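Local atomic coordinates of MucR Phosphodiesterase (Pseudomonas aeruginosa, PDB entry 5M1T), a protein that carries an EAL domain of the phosphodiesterase family, a barrel-like fold that holds two magnesium ions and the ligand C2E in one pocket. Residues 66-71 with 82-87; 99-104 with 136-141; 109-114 with 271-276; 60-65 with 259-264. One frame throughout, in Å; residues are numbered along the deposited sequence.

Interaction 1. Residues 66-71 with 82-87; sequences ALLRWE and QFLPLA. With C2E (9,9'-[(2R,3R,3aS,5S,7aR,9R,10R,10aS,12S,14aR)-3,5,10,12-tetrahydroxy-5,12-dioxidooctahydro-2H,7H-difuro[3,2-d:3',2'-j][1,3,7,9,2,8]tetraoxadiphosphacyclododecine-2,9-diyl]bis(2-amino-1,9-dihydro-6H-purin-6-one)), chain C.
Trp70 and Phe83 have their CA atoms 8.9 Å apart, where strand segment 66-71 passes the start of helix 84-90; the two backbones share no bond, and side chains fill the gap. Phe83, the N-cap residue of that helix, supplies the central ring. Trp70 meets it in a T-shaped stack. The edge of its six-membered ring points at one face of Phe83, with ring centroids 5.2 Å apart and planes at 81°. Trp70 CE3 lies above the rim of the phenyl ring, 3.7 Å from Phe83 CD2. Trp70 CG is anti to the backbone N (chi1 -180°), which carries the indole out over that face. Leu68 uses a different side of the same ring: its CD2 sits in the ring plane, 3.8 Å from Phe83 CE1. The same methyl also touches Leu84 CD2, more loosely. Outside the contact, Trp70 NE1 is hydrogen-bonded to Gln45 OE1. Ala66 and Leu67 belong to the EAL signature that names the family; Leu67, Leu68 and Arg69 line the ligand pocket. Leu68 N gives C2E N71 a nearly straight hydrogen bond of 3.1 Å at 177°. The Arg69 guanidinium turns to the phosphate. Its NH1 and NH2 both bond C2E O21, each at 2.7 Å, with O21 near the guanidinium plane. NH1 also reaches back to Leu68 O, approaching from above the carbonyl plane. From the helix, Leu84 CD1 lies over the face of a guanine base, 3.3 Å from C2E N31.

Interaction 2. Residues 99-104 with 136-141; sequences WVLDEA and VDSVRN
Leu101 is the one residue of 99-104 that meets 136-141, and the residues around it in sequence serve other faces of their helix. Trp99 comes first. It packs on Leu41, and Glu103 CB, one turn on, lies over the rim of one face of its indole. Val100 packs on the sheet, against Leu48 and Val123, and touches C2E. Leu101 then makes the crossing to the next helix, where its CA is 7.7 Å from that of Val139. Its CG is anti to the backbone N (chi1 -175°), and of its two methyls CD2 is the one that touches. That methyl is 3.8 Å from Ser138 O and equally far from Ser138 OG. Val139 CG2 lies beside it, 4.1 Å from Leu101 CD2. Helices 93-113 and 135-145 lie on the outside of the EAL barrel; strand 120-124 and the short helix 127-131 separate them in the chain. Leu101 thus packs in the seam between two outer helices. A polar link adds to it: Ser138 OG is hydrogen-bonded to Glu98 OE1, one residue before the segment. Asp102 follows. Its OD1 forms a salt bridge with Arg145 and a hydrogen bond with His146, both at or just beyond the far end of helix 135-145. Glu103 pairs with Arg106 in its own helix, and Ala104 rests on Ile121 and Val123. Away from Leu101, Arg140 NH2 makes a long salt bridge, with a weak hydrogen bond, to Asp137 OD1 at 3.3 Å.

Interaction 3. Residues 109-114 with 271-276; sequences RLWLDG and MPAEQL
Trp111, near the end of helix 93-113 of the EAL barrel, meets Ala273 and Leu276 of the short helix 273-276 close to the C-terminus. The two helices are bridged by side chains alone. The CA atoms of Trp111 and Ala273 are 9.4 Å apart, and the long indole spans the distance. Trp111 CG is anti to the carbonyl carbon (chi1 -75°), and the benzo part of the ring does the touching. Its CZ2 touches Ala273 CB at 3.9 Å. Leu276 CD2 comes to the same CZ2 at 4.2 Å. Both methyls approach the ring obliquely. Ala273 and Leu276 are three residues apart, so they fall on the same side of their helix, which begins after Pro272 at the N-cap. The indole is also held by T-shaped stacks with Trp119 and Tyr50. On another side of helix 93-113, Arg109 grips Asp113 side-on, one turn away. Arg109 NE bonds Asp113 OD2 at 3.1 Å, and Arg109 NH2 bonds Asp113 OD1 at 2.9 Å. Both oxygens are met from above the carboxylate plane. Arg109 NH1 has a further salt bridge to Glu149. The Arg109-Asp113 pair stands away from the interface, and what joins the two helices is apolar contact, which depends on shape and not on directed bonds.

Interaction 4. Residues 60-65 with 259-264; sequences PMIGVE and CNSLQG. With MG (magnesium ion), chain D; C2E (9,9'-[(2R,3R,3aS,5S,7aR,9R,10R,10aS,12S,14aR)-3,5,10,12-tetrahydroxy-5,12-dioxidooctahydro-2H,7H-difuro[3,2-d:3',2'-j][1,3,7,9,2,8]tetraoxadiphosphacyclododecine-2,9-diyl]bis(2-amino-1,9-dihydro-6H-purin-6-one)), chain C.
Ile62 and Ser261 have their CA atoms 8.4 Å apart. Their strands, 61-72 and 261-263, are not neighbours in the sheet: strand 46-55 lies between them, and the two segments meet through side chains. At the end away from the metal, Ile62 CD1 rests on Ser261 CB at 3.8 Å. The other meeting is polar. Gln263 NE2 gives Glu65 OE1 a hydrogen bond of 2.7 Å, with an N-H...O angle of 162°. It arrives on the anti side of the oxygen, close to the carboxylate plane, and the amide and carboxylate planes stand 89° apart. Both chains are extended and cross at about a right angle. Glu65 CG is anti to the backbone N (chi1 -178°) and the chain beyond it is extended, which carries the carboxylate to the metal. Its two oxygens divide the work. OE1 takes the Gln263 bond and a salt bridge from Lys207, while OE2 binds one of the two magnesium ions at 2.2 Å. The rotation of Gln263 is fixed as well: its NE2 also bonds Gln51 OE1, and its OE1 takes a bond from Lys207. Gln263 is therefore a second-shell residue that positions a metal ligand. C2E O2P, 2.1 Å from the magnesium, and water 1, 2.2 Å from it, share the shell with Asn124, Glu156 and Asp186. Farther along the ligand, Gly264 CA lies 3.5 Å from C2E O6, on a guanine base away from the metal. Glu65 is the glutamate of the EAL signature, and this arrangement is the metal site characteristic of the family.

Interactions 1, 2 and 4 are buried, while interaction 3 is only partly so and lies farthest from the centre of the chain. Interactions 1 and 4 share strand 61-72 and both touch C2E; they lie on opposite sides of the chain's centre. One serves a base and a phosphate, the other a magnesium ion. Interactions 2 and 3 share helix 93-113; interaction 3 is apolar, while in interaction 2 a leucine methyl also lies against serine oxygens. Packing joins the pairs: Leu68 CD1 meets Val100 CG2 at 3.8 Å, linking interactions 1 and 2, and Trp111 CZ3 meets Val64 CG2 at 3.7 Å, linking 3 and 4. Interaction 4 alone has a hydrogen bond between its segments.

Interaction 1. Residues 66-71 with 82-87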
# COMPACT_ATOMS: atom_id res chain seq x y z
N ALA A 66 16.17 -1.93 14.01
CA ALA A 66 16.59 -0.62 13.59
C ALA A 66 15.56 0.41 13.99
O ALA A 66 14.37 0.22 13.74
CB ALA A 66 16.79 -0.58 12.06
N LEU A 67 16.03 1.49 14.61
CA LEU A 67 15.19 2.54 15.15
C LEU A 67 15.73 3.94 14.75
O LEU A 67 16.88 4.32 15.04
CB LEU A 67 15.12 2.42 16.68
CG LEU A 67 14.38 1.20 17.23
CD1 LEU A 67 14.58 1.02 18.75
CD2 LEU A 67 12.89 1.29 16.89
N LEU A 68 14.89 4.72 14.08
CA LEU A 68 15.31 5.97 13.51
C LEU A 68 15.43 7.03 14.59
O LEU A 68 14.61 7.09 15.52
CB LEU A 68 14.30 6.40 12.44
CG LEU A 68 14.61 7.64 11.58
CD1 LEU A 68 15.83 7.41 10.73
CD2 LEU A 68 13.40 8.00 10.72
N ARG A 69 16.48 7.84 14.49
CA ARG A 69 16.66 9.00 15.35
C ARG A 69 16.99 10.24 14.49
O ARG A 69 17.50 10.12 13.36
CB ARG A 69 17.77 8.74 16.33
CG ARG A 69 17.52 7.54 17.24
CD ARG A 69 16.70 7.95 18.45
NE ARG A 69 16.34 6.82 19.32
CZ ARG A 69 15.37 5.93 19.10
NH1 ARG A 69 14.64 5.97 18.00
NH2 ARG A 69 15.13 4.97 19.98
N TRP A 70 16.69 11.42 15.00
CA TRP A 70 17.02 12.64 14.27
C TRP A 70 17.92 13.51 15.16
O TRP A 70 17.48 14.03 16.19
CB TRP A 70 15.71 13.32 13.84
CG TRP A 70 15.83 14.61 13.07
CD1 TRP A 70 16.95 15.16 12.55
CD2 TRP A 70 14.75 15.47 12.71
NE1 TRP A 70 16.64 16.33 11.89
CE2 TRP A 70 15.29 16.54 11.97
CE3 TRP A 70 13.37 15.43 12.94
CZ2 TRP A 70 14.50 17.58 11.46
CZ3 TRP A 70 12.58 16.46 12.42
CH2 TRP A 70 13.15 17.52 11.69
N GLU A 71 19.18 13.61 14.80
CA GLU A 71 20.11 14.52 15.47
C GLU A 71 19.86 15.92 14.98
O GLU A 71 20.38 16.34 13.95
CB GLU A 71 21.57 14.17 15.19
CG GLU A 71 21.97 12.78 15.60
CD GLU A 71 23.39 12.44 15.17
OE1 GLU A 71 23.87 13.01 14.14
OE2 GLU A 71 24.00 11.62 15.88
N GLN A 82 8.03 11.92 17.62
CA GLN A 82 7.92 13.36 17.50
C GLN A 82 7.87 13.86 16.04
O GLN A 82 7.58 15.02 15.80
CB GLN A 82 9.07 14.03 18.22
CG GLN A 82 9.08 13.75 19.72
CD GLN A 82 10.39 14.16 20.35
OE1 GLN A 82 10.78 15.33 20.28
NE2 GLN A 82 11.10 13.21 20.98
N PHE A 83 8.14 12.99 15.07
CA PHE A 83 8.15 13.42 13.66
C PHE A 83 7.69 12.41 12.62
O PHE A 83 7.46 12.78 11.48
CB PHE A 83 9.54 13.94 13.27
CG PHE A 83 10.61 12.89 13.26
CD1 PHE A 83 10.85 12.14 12.15
CD2 PHE A 83 11.38 12.69 14.39
CE1 PHE A 83 11.85 11.17 12.15
CE2 PHE A 83 12.38 11.71 14.43
CZ PHE A 83 12.62 10.95 13.30
N LEU A 84 7.54 11.13 12.96
CA LEU A 84 7.05 10.17 11.96
C LEU A 84 5.60 10.38 11.51
O LEU A 84 5.26 10.04 10.38
CB LEU A 84 7.25 8.73 12.42
CG LEU A 84 8.65 8.13 12.26
CD1 LEU A 84 8.63 6.69 12.71
CD2 LEU A 84 9.12 8.16 10.82
N PRO A 85 4.72 10.93 12.37
CA PRO A 85 3.37 11.22 11.90
C PRO A 85 3.32 12.31 10.82
O PRO A 85 2.55 12.20 9.87
CB PRO A 85 2.63 11.66 13.17
CG PRO A 85 3.41 11.04 14.28
CD PRO A 85 4.83 11.15 13.82
N LEU A 86 4.14 13.36 10.97
CA LEU A 86 4.34 14.36 9.93
C LEU A 86 4.93 13.73 8.67
O LEU A 86 4.54 14.05 7.55
CB LEU A 86 5.25 15.47 10.44
CG LEU A 86 5.59 16.59 9.46
CD1 LEU A 86 4.29 17.32 9.08
CD2 LEU A 86 6.63 17.58 10.02
N ALA A 87 5.89 12.82 8.85
CA ALA A 87 6.46 12.13 7.72
C ALA A 87 5.44 11.28 6.99
O ALA A 87 5.44 11.23 5.74
CB ALA A 87 7.66 11.29 8.14
P1 C2E C . 8.29 0.21 17.92
O2P C2E C . 8.36 -0.51 16.60
O1P C2E C . 7.35 -0.41 18.94
O5' C2E C . 9.77 0.26 18.50
C5' C2E C . 10.03 0.00 19.87
C4' C2E C . 10.02 1.28 20.67
O4' C2E C . 10.09 0.94 22.07
C3' C2E C . 11.23 2.15 20.39
O3' C2E C . 10.86 3.52 20.55
C2' C2E C . 12.21 1.78 21.48
O2' C2E C . 13.15 2.82 21.78
C1' C2E C . 11.24 1.57 22.63
N9 C2E C . 11.76 0.72 23.70
C8 C2E C . 12.48 -0.41 23.57
N7 C2E C . 12.77 -0.92 24.78
C5 C2E C . 12.22 -0.11 25.70
C6 C2E C . 12.16 -0.08 27.17
O6 C2E C . 12.70 -0.98 27.84
N1 C2E C . 11.49 0.94 27.73
C2 C2E C . 10.91 1.92 27.00
N2 C2E C . 10.26 2.93 27.63
N3 C2E C . 10.92 1.94 25.66
C4 C2E C . 11.57 0.97 24.98
P11 C2E C . 11.28 4.62 19.45
O21 C2E C . 12.71 4.35 19.03
O11 C2E C . 11.16 5.98 20.06
O5A C2E C . 10.30 4.42 18.20
C5A C2E C . 8.90 4.58 18.40
C4A C2E C . 8.15 4.05 17.19
O4A C2E C . 8.56 4.72 16.01
C3A C2E C . 8.46 2.60 16.90
O3A C2E C . 7.74 1.71 17.73
C2A C2E C . 8.09 2.48 15.45
O2A C2E C . 6.69 2.33 15.28
C1A C2E C . 8.48 3.82 14.90
N91 C2E C . 9.79 3.73 14.18
C81 C2E C . 11.04 3.80 14.69
N71 C2E C . 11.97 3.71 13.69
C51 C2E C . 11.29 3.58 12.54
C61 C2E C . 11.62 3.43 11.11
O61 C2E C . 12.82 3.38 10.75
N11 C2E C . 10.61 3.33 10.24
C21 C2E C . 9.32 3.36 10.63
N21 C2E C . 8.34 3.26 9.71
N31 C2E C . 8.93 3.50 11.92
C41 C2E C . 9.87 3.60 12.88

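Interaction 2. Residues 99-104 with 136-141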
# COMPACT_ATOMS: atom_id res chain seq x y z
N TRP A 99 16.00 5.26 2.80
CA TRP A 99 17.29 5.49 3.43
C TRP A 99 17.48 4.52 4.62
O TRP A 99 18.53 3.91 4.79
CB TRP A 99 17.47 6.94 3.88
CG TRP A 99 18.77 7.09 4.55
CD1 TRP A 99 19.96 7.27 3.95
CD2 TRP A 99 19.03 6.97 5.95
NE1 TRP A 99 20.96 7.30 4.88
CE2 TRP A 99 20.41 7.14 6.12
CE3 TRP A 99 18.23 6.78 7.07
CZ2 TRP A 99 21.03 7.10 7.37
CZ3 TRP A 99 18.82 6.73 8.31
CH2 TRP A 99 20.21 6.88 8.46
N VAL A 100 16.44 4.36 5.41
CA VAL A 100 16.48 3.42 6.53
C VAL A 100 16.77 1.99 6.08
O VAL A 100 17.67 1.33 6.60
CB VAL A 100 15.16 3.46 7.31
CG1 VAL A 100 14.98 2.22 8.17
CG2 VAL A 100 15.09 4.72 8.16
N LEU A 101 16.03 1.51 5.09
CA LEU A 101 16.22 0.17 4.56
C LEU A 101 17.63 -0.04 3.99
O LEU A 101 18.26 -1.05 4.26
CB LEU A 101 15.18 -0.10 3.47
CG LEU A 101 15.11 -1.49 2.84
CD1 LEU A 101 14.94 -2.61 3.85
CD2 LEU A 101 13.95 -1.47 1.86
N ASP A 102 18.10 0.92 3.20
CA ASP A 102 19.46 0.89 2.64
C ASP A 102 20.55 0.77 3.72
O ASP A 102 21.35 -0.12 3.67
CB ASP A 102 19.74 2.18 1.87
CG ASP A 102 21.11 2.18 1.25
OD1 ASP A 102 21.36 1.31 0.39
OD2 ASP A 102 21.94 3.04 1.62
N GLU A 103 20.53 1.67 4.69
CA GLU A 103 21.50 1.70 5.79
C GLU A 103 21.41 0.46 6.68
O GLU A 103 22.42 0.00 7.20
CB GLU A 103 21.26 2.96 6.64
CG GLU A 103 22.12 3.06 7.89
CD GLU A 103 23.59 3.40 7.61
OE1 GLU A 103 24.00 3.60 6.45
OE2 GLU A 103 24.36 3.44 8.59
N ALA A 104 20.21 -0.06 6.88
CA ALA A 104 20.04 -1.26 7.69
C ALA A 104 20.66 -2.45 6.94
O ALA A 104 21.29 -3.33 7.52
CB ALA A 104 18.57 -1.51 7.94
N VAL A 136 7.73 -4.05 -2.39
CA VAL A 136 8.44 -5.32 -2.67
C VAL A 136 9.64 -5.16 -3.60
O VAL A 136 10.65 -5.83 -3.40
CB VAL A 136 7.51 -6.38 -3.28
CG1 VAL A 136 8.30 -7.60 -3.72
CG2 VAL A 136 6.47 -6.78 -2.26
N ASP A 137 9.51 -4.31 -4.61
CA ASP A 137 10.61 -4.05 -5.51
C ASP A 137 11.73 -3.39 -4.73
O ASP A 137 12.90 -3.71 -4.93
CB ASP A 137 10.18 -3.17 -6.70
CG ASP A 137 9.27 -3.90 -7.65
OD1 ASP A 137 9.01 -5.11 -7.44
OD2 ASP A 137 8.77 -3.27 -8.62
N SER A 138 11.37 -2.48 -3.84
CA SER A 138 12.35 -1.73 -3.02
C SER A 138 13.09 -2.64 -2.03
O SER A 138 14.28 -2.45 -1.75
CB SER A 138 11.60 -0.62 -2.27
OG SER A 138 12.40 0.02 -1.29
N VAL A 139 12.40 -3.64 -1.50
CA VAL A 139 13.05 -4.58 -0.60
C VAL A 139 14.02 -5.42 -1.40
O VAL A 139 15.18 -5.51 -1.06
CB VAL A 139 12.04 -5.46 0.16
CG1 VAL A 139 12.69 -6.67 0.78
CG2 VAL A 139 11.35 -4.59 1.22
N ARG A 140 13.54 -5.99 -2.49
CA ARG A 140 14.39 -6.78 -3.39
C ARG A 140 15.61 -5.97 -3.85
O ARG A 140 16.72 -6.47 -3.79
CB ARG A 140 13.59 -7.30 -4.59
CG ARG A 140 14.46 -7.90 -5.70
CD ARG A 140 13.68 -8.63 -6.78
NE ARG A 140 12.32 -8.11 -6.95
CZ ARG A 140 11.20 -8.76 -6.61
NH1 ARG A 140 11.23 -9.98 -6.05
NH2 ARG A 140 10.02 -8.19 -6.82
N ASN A 141 15.42 -4.72 -4.28
CA ASN A 141 16.56 -3.90 -4.73
C ASN A 141 17.58 -3.66 -3.60
O ASN A 141 18.80 -3.71 -3.84
CB ASN A 141 16.14 -2.54 -5.28
CG ASN A 141 15.22 -2.62 -6.53
OD1 ASN A 141 15.02 -3.68 -7.14
ND2 ASN A 141 14.66 -1.49 -6.88

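Interaction 3. Residues 109-114 with 271-276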
# COMPACT_ATOMS: atom_id res chain seq x y z
N ARG A 109 24.99 -6.49 6.30
CA ARG A 109 26.07 -7.01 5.48
C ARG A 109 27.42 -6.88 6.19
O ARG A 109 28.14 -7.85 6.30
CB ARG A 109 26.08 -6.29 4.14
CG ARG A 109 27.08 -6.81 3.12
CD ARG A 109 26.73 -8.18 2.55
NE ARG A 109 27.43 -9.25 3.24
CZ ARG A 109 27.00 -10.51 3.34
NH1 ARG A 109 25.83 -10.89 2.82
NH2 ARG A 109 27.74 -11.42 3.99
N LEU A 110 27.75 -5.69 6.65
CA LEU A 110 28.99 -5.41 7.36
C LEU A 110 29.18 -6.35 8.58
O LEU A 110 30.23 -6.99 8.77
CB LEU A 110 29.00 -3.94 7.78
CG LEU A 110 30.24 -3.33 8.42
CD1 LEU A 110 31.48 -3.63 7.60
CD2 LEU A 110 30.15 -1.81 8.49
N TRP A 111 28.13 -6.47 9.38
CA TRP A 111 28.12 -7.38 10.50
C TRP A 111 28.31 -8.82 10.11
O TRP A 111 29.02 -9.54 10.81
CB TRP A 111 26.83 -7.27 11.29
CG TRP A 111 26.75 -6.03 12.13
CD1 TRP A 111 27.80 -5.36 12.68
CD2 TRP A 111 25.56 -5.35 12.55
NE1 TRP A 111 27.34 -4.30 13.41
CE2 TRP A 111 25.97 -4.26 13.35
CE3 TRP A 111 24.19 -5.55 12.33
CZ2 TRP A 111 25.07 -3.37 13.93
CZ3 TRP A 111 23.29 -4.67 12.90
CH2 TRP A 111 23.74 -3.59 13.70
N LEU A 112 27.62 -9.27 9.07
CA LEU A 112 27.78 -10.66 8.60
C LEU A 112 29.24 -10.91 8.17
O LEU A 112 29.82 -11.97 8.45
CB LEU A 112 26.84 -10.97 7.45
CG LEU A 112 25.37 -11.18 7.77
CD1 LEU A 112 24.56 -11.17 6.48
CD2 LEU A 112 25.15 -12.48 8.50
N ASP A 113 29.83 -9.93 7.51
CA ASP A 113 31.20 -10.06 7.06
C ASP A 113 32.18 -9.95 8.24
O ASP A 113 33.33 -10.28 8.13
CB ASP A 113 31.50 -8.98 6.01
CG ASP A 113 30.67 -9.17 4.70
OD1 ASP A 113 30.45 -10.35 4.25
OD2 ASP A 113 30.24 -8.14 4.10
N GLY A 114 31.71 -9.44 9.37
CA GLY A 114 32.49 -9.37 10.60
C GLY A 114 32.25 -10.60 11.47
O GLY A 114 32.78 -10.73 12.57
N MET A 271 21.27 1.93 20.39
CA MET A 271 22.50 2.68 20.26
C MET A 271 23.03 2.60 18.81
O MET A 271 22.62 1.74 18.05
CB MET A 271 23.53 2.23 21.32
CG MET A 271 23.87 0.75 21.35
SD MET A 271 24.95 0.25 22.74
CE MET A 271 23.72 -0.66 23.71
N PRO A 272 23.90 3.54 18.43
CA PRO A 272 24.54 3.47 17.11
C PRO A 272 25.39 2.19 16.94
O PRO A 272 25.93 1.64 17.93
CB PRO A 272 25.43 4.73 17.04
CG PRO A 272 24.99 5.57 18.17
CD PRO A 272 24.41 4.67 19.21
N ALA A 273 25.50 1.74 15.69
CA ALA A 273 26.13 0.48 15.34
C ALA A 273 27.53 0.36 15.96
O ALA A 273 27.90 -0.69 16.49
CB ALA A 273 26.23 0.35 13.85
N GLU A 274 28.29 1.44 15.91
CA GLU A 274 29.64 1.42 16.43
C GLU A 274 29.67 1.19 17.95
O GLU A 274 30.37 0.29 18.43
CB GLU A 274 30.36 2.72 16.07
CG GLU A 274 31.60 2.95 16.92
CD GLU A 274 32.58 3.95 16.33
OE1 GLU A 274 32.34 4.41 15.15
OE2 GLU A 274 33.59 4.26 17.05
N GLN A 275 28.91 2.01 18.69
CA GLN A 275 28.84 1.87 20.15
C GLN A 275 28.35 0.49 20.58
O GLN A 275 28.80 -0.04 21.59
CB GLN A 275 27.95 2.96 20.76
CG GLN A 275 28.53 4.35 20.55
CD GLN A 275 27.62 5.46 21.03
OE1 GLN A 275 26.69 5.23 21.83
NE2 GLN A 275 27.89 6.69 20.56
N LEU A 276 27.45 -0.11 19.80
CA LEU A 276 26.98 -1.47 20.07
C LEU A 276 28.13 -2.46 20.02
O LEU A 276 28.23 -3.34 20.87
CB LEU A 276 25.87 -1.86 19.09
CG LEU A 276 25.22 -3.23 19.27
CD1 LEU A 276 24.45 -3.28 20.57
CD2 LEU A 276 24.32 -3.56 18.10

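Interaction 4. Residues 60-65 with 259-264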
# COMPACT_ATOMS: atom_id res chain seq x y z
N PRO A 60 21.96 -15.69 23.86
CA PRO A 60 22.62 -14.88 22.84
C PRO A 60 21.68 -13.86 22.17
O PRO A 60 20.47 -14.09 22.00
CB PRO A 60 23.09 -15.91 21.80
CG PRO A 60 22.09 -17.00 21.91
CD PRO A 60 21.60 -17.02 23.35
N MET A 61 22.27 -12.73 21.84
CA MET A 61 21.71 -11.75 20.95
C MET A 61 21.44 -12.45 19.63
O MET A 61 22.33 -13.10 19.09
CB MET A 61 22.74 -10.64 20.80
CG MET A 61 22.40 -9.56 19.82
SD MET A 61 23.39 -8.07 20.12
CE MET A 61 22.52 -7.02 19.01
N ILE A 62 20.20 -12.37 19.15
CA ILE A 62 19.80 -12.97 17.85
C ILE A 62 19.56 -11.93 16.75
O ILE A 62 19.13 -12.27 15.66
CB ILE A 62 18.52 -13.80 17.98
CG1 ILE A 62 17.37 -12.94 18.55
CG2 ILE A 62 18.78 -15.02 18.84
CD1 ILE A 62 16.01 -13.60 18.49
N GLY A 63 19.81 -10.66 17.05
CA GLY A 63 19.64 -9.58 16.07
C GLY A 63 19.39 -8.22 16.70
O GLY A 63 19.58 -8.04 17.91
N VAL A 64 18.96 -7.27 15.87
CA VAL A 64 18.58 -5.97 16.35
C VAL A 64 17.32 -5.45 15.67
O VAL A 64 16.98 -5.90 14.58
CB VAL A 64 19.71 -4.93 16.14
CG1 VAL A 64 20.94 -5.32 16.95
CG2 VAL A 64 20.07 -4.76 14.68
N GLU A 65 16.65 -4.50 16.31
CA GLU A 65 15.66 -3.69 15.63
C GLU A 65 16.29 -2.34 15.26
O GLU A 65 16.86 -1.68 16.12
CB GLU A 65 14.42 -3.48 16.51
CG GLU A 65 13.34 -2.68 15.81
CD GLU A 65 12.03 -2.54 16.62
OE1 GLU A 65 11.96 -3.03 17.77
OE2 GLU A 65 11.08 -1.93 16.08
N CYS A 259 8.53 -16.83 26.70
CA CYS A 259 8.86 -15.93 25.58
C CYS A 259 10.16 -16.42 24.95
O CYS A 259 11.06 -16.86 25.65
CB CYS A 259 9.01 -14.48 26.04
SG CYS A 259 7.48 -13.70 26.57
N ASN A 260 10.26 -16.34 23.63
CA ASN A 260 11.45 -16.81 22.94
C ASN A 260 12.55 -15.79 23.12
O ASN A 260 13.67 -16.13 23.52
CB ASN A 260 11.14 -17.10 21.47
CG ASN A 260 10.01 -18.13 21.32
OD1 ASN A 260 8.82 -17.79 21.13
ND2 ASN A 260 10.37 -19.41 21.46
N SER A 261 12.21 -14.52 22.90
CA SER A 261 13.19 -13.46 22.95
C SER A 261 12.66 -12.19 23.58
O SER A 261 11.43 -11.97 23.68
CB SER A 261 13.73 -13.18 21.54
OG SER A 261 12.69 -12.90 20.62
N LEU A 262 13.59 -11.38 24.09
CA LEU A 262 13.27 -10.18 24.83
C LEU A 262 13.98 -9.00 24.21
O LEU A 262 15.09 -9.13 23.67
CB LEU A 262 13.71 -10.30 26.30
CG LEU A 262 13.31 -11.55 27.11
CD1 LEU A 262 13.84 -11.40 28.53
CD2 LEU A 262 11.81 -11.75 27.17
N GLN A 263 13.35 -7.84 24.35
CA GLN A 263 13.92 -6.58 23.91
C GLN A 263 13.56 -5.52 24.96
O GLN A 263 12.43 -5.49 25.48
CB GLN A 263 13.32 -6.24 22.58
CG GLN A 263 13.96 -5.13 21.86
CD GLN A 263 13.36 -4.93 20.49
OE1 GLN A 263 12.89 -5.89 19.85
NE2 GLN A 263 13.40 -3.69 20.01
N GLY A 264 14.53 -4.71 25.35
CA GLY A 264 14.24 -3.69 26.33
C GLY A 264 15.47 -3.06 26.90
O GLY A 264 16.59 -3.59 26.72
MG MG D . 8.94 -2.34 15.77
P1 C2E C . 8.29 0.21 17.92
O2P C2E C . 8.36 -0.51 16.60
O1P C2E C . 7.35 -0.41 18.94
O5' C2E C . 9.77 0.26 18.50
C5' C2E C . 10.03 0.00 19.87
C4' C2E C . 10.02 1.28 20.67
O4' C2E C . 10.09 0.94 22.07
C3' C2E C . 11.23 2.15 20.39
O3' C2E C . 10.86 3.52 20.55
C2' C2E C . 12.21 1.78 21.48
O2' C2E C . 13.15 2.82 21.78
C1' C2E C . 11.24 1.57 22.63
N9 C2E C . 11.76 0.72 23.70
C8 C2E C . 12.48 -0.41 23.57
N7 C2E C . 12.77 -0.92 24.78
C5 C2E C . 12.22 -0.11 25.70
C6 C2E C . 12.16 -0.08 27.17
O6 C2E C . 12.70 -0.98 27.84
N1 C2E C . 11.49 0.94 27.73
C2 C2E C . 10.91 1.92 27.00
N2 C2E C . 10.26 2.93 27.63
N3 C2E C . 10.92 1.94 25.66
C4 C2E C . 11.57 0.97 24.98
P11 C2E C . 11.28 4.62 19.45
O21 C2E C . 12.71 4.35 19.03
O11 C2E C . 11.16 5.98 20.06
O5A C2E C . 10.30 4.42 18.20
C5A C2E C . 8.90 4.58 18.40
C4A C2E C . 8.15 4.05 17.19
O4A C2E C . 8.56 4.72 16.01
C3A C2E C . 8.46 2.60 16.90
O3A C2E C . 7.74 1.71 17.73
C2A C2E C . 8.09 2.48 15.45
O2A C2E C . 6.69 2.33 15.28
C1A C2E C . 8.48 3.82 14.90
N91 C2E C . 9.79 3.73 14.18
C81 C2E C . 11.04 3.80 14.69
N71 C2E C . 11.97 3.71 13.69
C51 C2E C . 11.29 3.58 12.54
C61 C2E C . 11.62 3.43 11.11
O61 C2E C . 12.82 3.38 10.75
N11 C2E C . 10.61 3.33 10.24
C21 C2E C . 9.32 3.36 10.63
N21 C2E C . 8.34 3.26 9.71
N31 C2E C . 8.93 3.50 11.92
C41 C2E C . 9.87 3.60 12.88
O HOH W 1 9.36 -2.95 17.81